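Local coordinates for AlkZ (Streptomyces sahachiroi, PDB 5UUJ), which is a mainly helical protein of the AlkZ-like DNA glycosylase family, in the helix-turn-helix clan, at residues M17-L22 / T266-E271; A58-R61 / N65-V68. One frame throughout, in Å; residues are numbered along the deposited sequence.

Contact 1 of 2, residues M17-L22 / T266-E271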
HETATM    1  N   MSE A  17       5.391  14.871  -0.900  1.00 14.53           N
HETATM    2  CA  MSE A  17       4.598  15.008  -2.115  1.00 19.64           C
HETATM    3  C   MSE A  17       5.474  15.064  -3.360  1.00 15.59           C
HETATM    4  O   MSE A  17       5.042  14.686  -4.449  1.00 14.97           O
HETATM    5  CB  MSE A  17       3.718  16.251  -2.034  1.00 16.53           C
HETATM    6  CG  MSE A  17       2.514  16.060  -1.131  1.00 21.96           C
HETATM    7 SE   MSE A  17       1.287  17.565  -1.224  1.00 29.98          SE
HETATM    8  CE  MSE A  17      -0.393  16.589  -1.074  1.00 30.97           C
ATOM      9  N   GLN A  18       6.701  15.537  -3.201  1.00 14.96           N
ATOM     10  CA  GLN A  18       7.663  15.500  -4.287  1.00 15.53           C
ATOM     11  C   GLN A  18       8.068  14.051  -4.547  1.00 15.02           C
ATOM     12  O   GLN A  18       8.065  13.590  -5.689  1.00 15.47           O
ATOM     13  CB  GLN A  18       8.879  16.370  -3.960  1.00 16.50           C
ATOM     14  CG  GLN A  18       9.991  16.308  -4.990  1.00 26.38           C
ATOM     15  CD  GLN A  18      11.106  15.351  -4.595  1.00 32.00           C
ATOM     16  OE1 GLN A  18      11.376  14.372  -5.292  1.00 35.59           O
ATOM     17  NE2 GLN A  18      11.766  15.638  -3.477  1.00 25.23           N
ATOM     18  N   ARG A  19       8.384  13.324  -3.483  1.00 14.64           N
ATOM     19  CA  ARG A  19       8.799  11.930  -3.612  1.00 14.43           C
ATOM     20  C   ARG A  19       7.674  11.043  -4.146  1.00 13.73           C
ATOM     21  O   ARG A  19       7.939  10.055  -4.826  1.00 13.76           O
ATOM     22  CB  ARG A  19       9.287  11.391  -2.266  1.00 14.47           C
ATOM     23  CG  ARG A  19      10.494  12.123  -1.695  1.00 15.39           C
ATOM     24  CD  ARG A  19      11.741  11.899  -2.522  1.00 16.37           C
ATOM     25  NE  ARG A  19      12.135  10.493  -2.561  1.00 16.51           N
ATOM     26  CZ  ARG A  19      13.078  10.002  -3.357  1.00 17.45           C
ATOM     27  NH1 ARG A  19      13.735  10.798  -4.191  1.00 18.35           N
ATOM     28  NH2 ARG A  19      13.366   8.709  -3.320  1.00 17.71           N
ATOM     29  N   GLN A  20       6.427  11.405  -3.849  1.00 13.33           N
ATOM     30  CA  GLN A  20       5.274  10.583  -4.220  1.00 12.92           C
ATOM     31  C   GLN A  20       4.645  10.997  -5.553  1.00 13.17           C
ATOM     32  O   GLN A  20       3.529  10.581  -5.871  1.00 13.08           O
ATOM     33  CB  GLN A  20       4.212  10.639  -3.120  1.00 12.73           C
ATOM     34  CG  GLN A  20       4.632   9.980  -1.818  1.00 12.67           C
ATOM     35  CD  GLN A  20       3.565  10.087  -0.746  1.00 12.76           C
ATOM     36  OE1 GLN A  20       2.368  10.039  -1.036  1.00 12.84           O
ATOM     37  NE2 GLN A  20       3.992  10.245   0.502  1.00 13.00           N
ATOM     38  N   PHE A  21       5.367  11.813  -6.319  1.00 13.75           N
ATOM     39  CA  PHE A  21       4.935  12.261  -7.643  1.00 14.33           C
ATOM     40  C   PHE A  21       3.633  13.063  -7.614  1.00 14.63           C
ATOM     41  O   PHE A  21       2.887  13.074  -8.594  1.00 15.66           O
ATOM     42  CB  PHE A  21       4.766  11.065  -8.588  1.00 14.21           C
ATOM     43  CG  PHE A  21       5.991  10.207  -8.713  1.00 14.22           C
ATOM     44  CD1 PHE A  21       7.183  10.742  -9.173  1.00 16.57           C
ATOM     45  CD2 PHE A  21       5.949   8.862  -8.386  1.00 13.73           C
ATOM     46  CE1 PHE A  21       8.313   9.952  -9.297  1.00 15.36           C
ATOM     47  CE2 PHE A  21       7.075   8.067  -8.508  1.00 14.16           C
ATOM     48  CZ  PHE A  21       8.259   8.612  -8.964  1.00 14.87           C
ATOM     49  N   LEU A  22       3.367  13.742  -6.502  1.00 14.56           N
ATOM     50  CA  LEU A  22       2.168  14.568  -6.384  1.00 15.15           C
ATOM     51  C   LEU A  22       2.426  16.017  -6.801  1.00 16.24           C
ATOM     52  O   LEU A  22       1.632  16.596  -7.541  1.00 17.21           O
ATOM     53  CB  LEU A  22       1.625  14.516  -4.954  1.00 14.79           C
ATOM     54  CG  LEU A  22       0.949  13.193  -4.571  1.00 16.17           C
ATOM     55  CD1 LEU A  22       0.621  13.156  -3.087  1.00 14.10           C
ATOM     56  CD2 LEU A  22      -0.316  12.964  -5.387  1.00 14.80           C
ATOM     57  N   THR A 266      19.813   9.702   5.316  1.00 21.34           N
ATOM     58  CA  THR A 266      20.835  10.740   5.293  1.00 22.56           C
ATOM     59  C   THR A 266      20.995  11.318   3.888  1.00 23.00           C
ATOM     60  O   THR A 266      21.276  12.505   3.729  1.00 23.50           O
ATOM     61  CB  THR A 266      22.186  10.194   5.789  1.00 24.17           C
ATOM     62  OG1 THR A 266      22.026   9.672   7.115  1.00 23.87           O
ATOM     63  CG2 THR A 266      23.259  11.289   5.799  1.00 25.73           C
ATOM     64  N   GLU A 267      20.797  10.485   2.872  1.00 22.97           N
ATOM     65  CA  GLU A 267      20.920  10.932   1.487  1.00 23.73           C
ATOM     66  C   GLU A 267      19.826  11.936   1.102  1.00 22.44           C
ATOM     67  O   GLU A 267      19.910  12.572   0.057  1.00 22.98           O
ATOM     68  CB  GLU A 267      20.885   9.733   0.533  1.00 23.99           C
ATOM     69  CG  GLU A 267      19.602   8.914   0.593  1.00 24.01           C
ATOM     70  CD  GLU A 267      19.538   7.837  -0.480  1.00 29.35           C
ATOM     71  OE1 GLU A 267      19.216   6.677  -0.143  1.00 33.35           O
ATOM     72  OE2 GLU A 267      19.801   8.149  -1.663  1.00 32.84           O
ATOM     73  N   HIS A 268      18.811  12.076   1.952  1.00 21.04           N
ATOM     74  CA  HIS A 268      17.700  12.993   1.699  1.00 20.05           C
ATOM     75  C   HIS A 268      17.658  14.160   2.688  1.00 19.90           C
ATOM     76  O   HIS A 268      16.777  15.016   2.604  1.00 19.25           O
ATOM     77  CB  HIS A 268      16.369  12.236   1.756  1.00 18.79           C
ATOM     78  CG  HIS A 268      16.200  11.223   0.669  1.00 19.03           C
ATOM     79  ND1 HIS A 268      15.476  10.064   0.840  1.00 18.48           N
ATOM     80  CD2 HIS A 268      16.659  11.199  -0.605  1.00 19.98           C
ATOM     81  CE1 HIS A 268      15.498   9.366  -0.283  1.00 19.09           C
ATOM     82  NE2 HIS A 268      16.207  10.033  -1.173  1.00 20.01           N
ATOM     83  N   ALA A 269      18.604  14.192   3.621  1.00 20.70           N
ATOM     84  CA  ALA A 269      18.600  15.186   4.690  1.00 20.83           C
ATOM     85  C   ALA A 269      18.711  16.619   4.158  1.00 21.38           C
ATOM     86  O   ALA A 269      17.891  17.473   4.491  1.00 20.82           O
ATOM     87  CB  ALA A 269      19.730  14.904   5.670  1.00 21.97           C
ATOM     88  N   GLU A 270      19.723  16.874   3.333  1.00 28.78           N
ATOM     89  CA  GLU A 270      19.956  18.209   2.783  1.00 33.06           C
ATOM     90  C   GLU A 270      18.799  18.660   1.899  1.00 26.72           C
ATOM     91  O   GLU A 270      18.381  19.816   1.941  1.00 25.80           O
ATOM     92  CB  GLU A 270      21.259  18.233   1.982  1.00 29.33           C
ATOM     93  CG  GLU A 270      22.506  18.057   2.831  1.00 40.76           C
ATOM     94  CD  GLU A 270      22.740  19.223   3.773  1.00 46.18           C
ATOM     95  OE1 GLU A 270      22.569  20.385   3.342  1.00 50.51           O
ATOM     96  OE2 GLU A 270      23.090  18.979   4.948  1.00 48.09           O
ATOM     97  N   GLU A 271      18.299  17.730   1.096  1.00 21.75           N
ATOM     98  CA  GLU A 271      17.164  17.974   0.220  1.00 20.90           C
ATOM     99  C   GLU A 271      15.930  18.415   1.008  1.00 22.55           C
ATOM    100  O   GLU A 271      15.234  19.357   0.616  1.00 19.53           O
ATOM    101  CB  GLU A 271      16.866  16.706  -0.577  1.00 21.95           C
ATOM    102  CG  GLU A 271      15.754  16.821  -1.588  1.00 26.73           C
ATOM    103  CD  GLU A 271      15.591  15.545  -2.396  1.00 31.05           C
ATOM    104  OE1 GLU A 271      14.655  14.769  -2.107  1.00 26.05           O
ATOM    105  OE2 GLU A 271      16.406  15.315  -3.313  1.00 31.73           O
TER
HETATM  106  O   HOH W   1      13.992  13.603  -4.603  1.00 22.58           O
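Gln18 and Arg19 reach across to His268 and Glu271 in a polar, partly buried contact that joins the last turn of helix 9-19 to the first turn of helix 269-274 and His268 next to it in sequence, the two helices being far apart along the chain. The backbones stay well separated, so long side chains and one water do the bridging.

Gln18 and Glu271 approach from opposite directions. Gln18 NE2 makes a weak hydrogen bond to Glu271 OE1 at 3.3 Å. It is bent to 150° at the hydrogen, and the amide and carboxylate planes are nearly perpendicular. Glu271 has its CG anti to the backbone N (chi1 -177°) and an extended chain beyond, which carries the carboxylate out to this meeting. A water completes the link: it donates to Gln18 OE1 and Glu271 OE1 and accepts from Arg19 NH1, which it meets at 2.8 Å in the guanidinium plane. Trp15, one turn back on helix 9-19, also donates to Glu271 OE1 through its NE1.

Arg19 folds at chi2 and chi3, and one face of its guanidinium lies against the imidazole of His268, with His268 NE2 3.7 Å above the guanidinium plane, offset toward the rim. The planes are tilted by 45°, so the groups are not stacked in parallel. Glu267 CG packs over the centre of one face of the His268 ring, while Arg19 NE is tied to the carbonyl of Gly217. Arg19 NH1 and Glu271 OE1 remain 4.6 Å apart and interact by charge alone.

Helix 9-19 ends in a Schellman motif, Leu22 N bonding to Met17 O and Phe21 N to Gln18 O, with Phe21 as the C-prime residue. Amide, indole and water thus all converge on Glu271 OE1, and together with the nearby arginine they would probably favour the ionised carboxylate.

Contact 2 of 2, residues A58-R61 / N65-V68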
ATOM      1  N   ALA A  58      -0.343  13.789 -17.184  1.00 15.48           N
ATOM      2  CA  ALA A  58      -1.413  13.428 -18.102  1.00 15.57           C
ATOM      3  C   ALA A  58      -1.983  12.085 -17.653  1.00 15.59           C
ATOM      4  O   ALA A  58      -1.482  11.037 -18.063  1.00 15.84           O
ATOM      5  CB  ALA A  58      -0.898  13.350 -19.533  1.00 15.96           C
ATOM      6  N   PRO A  59      -3.017  12.114 -16.788  1.00 15.40           N
ATOM      7  CA  PRO A  59      -3.595  10.897 -16.199  1.00 15.44           C
ATOM      8  C   PRO A  59      -3.844   9.783 -17.208  1.00 15.81           C
ATOM      9  O   PRO A  59      -4.475   9.998 -18.243  1.00 16.10           O
ATOM     10  CB  PRO A  59      -4.910  11.396 -15.602  1.00 15.41           C
ATOM     11  CG  PRO A  59      -4.613  12.793 -15.211  1.00 15.27           C
ATOM     12  CD  PRO A  59      -3.680  13.326 -16.270  1.00 17.88           C
ATOM     13  N   ASP A  60      -3.332   8.599 -16.888  1.00 16.77           N
ATOM     14  CA  ASP A  60      -3.405   7.444 -17.773  1.00 22.27           C
ATOM     15  C   ASP A  60      -3.781   6.205 -16.963  1.00 19.48           C
ATOM     16  O   ASP A  60      -2.936   5.357 -16.676  1.00 16.38           O
ATOM     17  CB  ASP A  60      -2.063   7.252 -18.487  1.00 17.53           C
ATOM     18  CG  ASP A  60      -2.103   6.163 -19.536  1.00 22.01           C
ATOM     19  OD1 ASP A  60      -3.212   5.727 -19.909  1.00 26.54           O
ATOM     20  OD2 ASP A  60      -1.018   5.753 -19.999  1.00 23.42           O
ATOM     21  N   ARG A  61      -5.057   6.108 -16.595  1.00 22.93           N
ATOM     22  CA  ARG A  61      -5.492   5.096 -15.637  1.00 26.50           C
ATOM     23  C   ARG A  61      -5.363   3.683 -16.196  1.00 22.82           C
ATOM     24  O   ARG A  61      -5.245   2.726 -15.434  1.00 22.38           O
ATOM     25  CB  ARG A  61      -6.939   5.359 -15.185  1.00 23.49           C
ATOM     26  CG  ARG A  61      -8.023   5.068 -16.220  1.00 25.89           C
ATOM     27  CD  ARG A  61      -9.433   5.302 -15.653  1.00 26.15           C
ATOM     28  NE  ARG A  61      -9.811   4.329 -14.619  1.00 26.53           N
ATOM     29  CZ  ARG A  61     -10.047   4.610 -13.334  1.00 25.33           C
ATOM     30  NH1 ARG A  61      -9.956   5.850 -12.866  1.00 22.94           N
ATOM     31  NH2 ARG A  61     -10.384   3.635 -12.501  1.00 25.60           N
ATOM     32  N   ASN A  65      -3.641  -1.388 -15.756  1.00 21.16           N
ATOM     33  CA  ASN A  65      -4.095  -2.607 -16.421  1.00 21.31           C
ATOM     34  C   ASN A  65      -3.098  -3.117 -17.458  1.00 19.14           C
ATOM     35  O   ASN A  65      -2.896  -4.323 -17.582  1.00 19.64           O
ATOM     36  CB  ASN A  65      -5.455  -2.382 -17.090  1.00 19.34           C
ATOM     37  CG  ASN A  65      -6.605  -2.342 -16.093  1.00 24.58           C
ATOM     38  OD1 ASN A  65      -6.531  -2.924 -15.010  1.00 22.63           O
ATOM     39  ND2 ASN A  65      -7.679  -1.656 -16.463  1.00 24.22           N
ATOM     40  N   ARG A  66      -2.475  -2.207 -18.203  1.00 19.19           N
ATOM     41  CA  ARG A  66      -1.516  -2.609 -19.235  1.00 21.28           C
ATOM     42  C   ARG A  66      -0.269  -3.229 -18.610  1.00 19.98           C
ATOM     43  O   ARG A  66       0.252  -4.233 -19.101  1.00 20.60           O
ATOM     44  CB  ARG A  66      -1.112  -1.421 -20.117  1.00 20.03           C
ATOM     45  CG  ARG A  66      -2.222  -0.886 -21.015  1.00 24.26           C
ATOM     46  CD  ARG A  66      -1.671   0.036 -22.102  1.00 20.70           C
ATOM     47  NE  ARG A  66      -0.750   1.043 -21.571  1.00 23.44           N
ATOM     48  CZ  ARG A  66      -1.101   2.271 -21.193  1.00 21.93           C
ATOM     49  NH1 ARG A  66      -2.362   2.673 -21.276  1.00 26.07           N
ATOM     50  NH2 ARG A  66      -0.184   3.104 -20.724  1.00 19.42           N
ATOM     51  N   GLU A  67       0.203  -2.634 -17.523  1.00 19.05           N
ATOM     52  CA  GLU A  67       1.430  -3.093 -16.885  1.00 25.56           C
ATOM     53  C   GLU A  67       1.183  -4.336 -16.025  1.00 22.62           C
ATOM     54  O   GLU A  67       2.109  -5.096 -15.744  1.00 21.75           O
ATOM     55  CB  GLU A  67       2.050  -1.952 -16.070  1.00 21.43           C
ATOM     56  CG  GLU A  67       2.643  -0.868 -16.979  1.00 23.03           C
ATOM     57  CD  GLU A  67       3.336   0.258 -16.238  1.00 28.02           C
ATOM     58  OE1 GLU A  67       4.266  -0.019 -15.451  1.00 29.02           O
ATOM     59  OE2 GLU A  67       2.957   1.430 -16.461  1.00 29.01           O
ATOM     60  N   VAL A  68      -0.067  -4.557 -15.630  1.00 18.67           N
ATOM     61  CA  VAL A  68      -0.453  -5.822 -15.012  1.00 18.75           C
ATOM     62  C   VAL A  68      -0.485  -6.892 -16.099  1.00 19.75           C
ATOM     63  O   VAL A  68      -0.070  -8.030 -15.877  1.00 20.08           O
ATOM     64  CB  VAL A  68      -1.831  -5.724 -14.302  1.00 18.34           C
ATOM     65  CG1 VAL A  68      -2.412  -7.108 -14.003  1.00 18.69           C
ATOM     66  CG2 VAL A  68      -1.709  -4.920 -13.013  1.00 17.50           C
TER
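Arg66, on the exposed side of helix 62-69, reaches back to Asp60 in the loop that leads into the same helix. From CB, which points toward the loop, the chain runs out through CG and CD, bending at chi3 (-48°) to bring the guanidinium up to the carboxylate. The aliphatic carbons and NE serve as the arm, and the contact is made by the two terminal nitrogens. NH2 donates to Asp60 OD2 at 2.9 Å along an almost straight line, 176° at the hydrogen, with the oxygen practically in the guanidinium plane and approached on its syn side. NH1 adds a weak bond to Asp60 OD1 at 3.5 Å, so the salt bridge is two-pronged but uneven. The two planes are 27° apart, and NH2 lies somewhat out of the carboxylate plane.

The loop has its own ties to its surroundings: Asp60 O accepts from the hydroxyl of Ser63 in the first turn of the helix, and Arg61 forms a salt bridge with Glu49 of helix 45-53. At the protein surface, the Asp60-Arg66 bridge joins loop and helix through a single ion pair, whose strength water would probably moderate.

How the contacts relate
One contact is long-range and the other local in sequence. Contact 1 joins segments whose nearest ends are 244 residues apart, whereas contact 2 spans a short local step and falls within the sequence that contact 1 encloses: 17-22 comes first, then 58-61 and 65-68, and finally 266-271. Their centres are 24 Å apart and their nearest atoms about 9 Å, without touching. No helix is common to both: contact 1 uses helices 9-19 and 269-274, contact 2 the loop between helices 45-53 and 62-69, and helix 62-69 itself. Contact 1 therefore ties the N-terminal helix to a distant part of the chain, while contact 2 fastens a helix to its own approach loop at the surface.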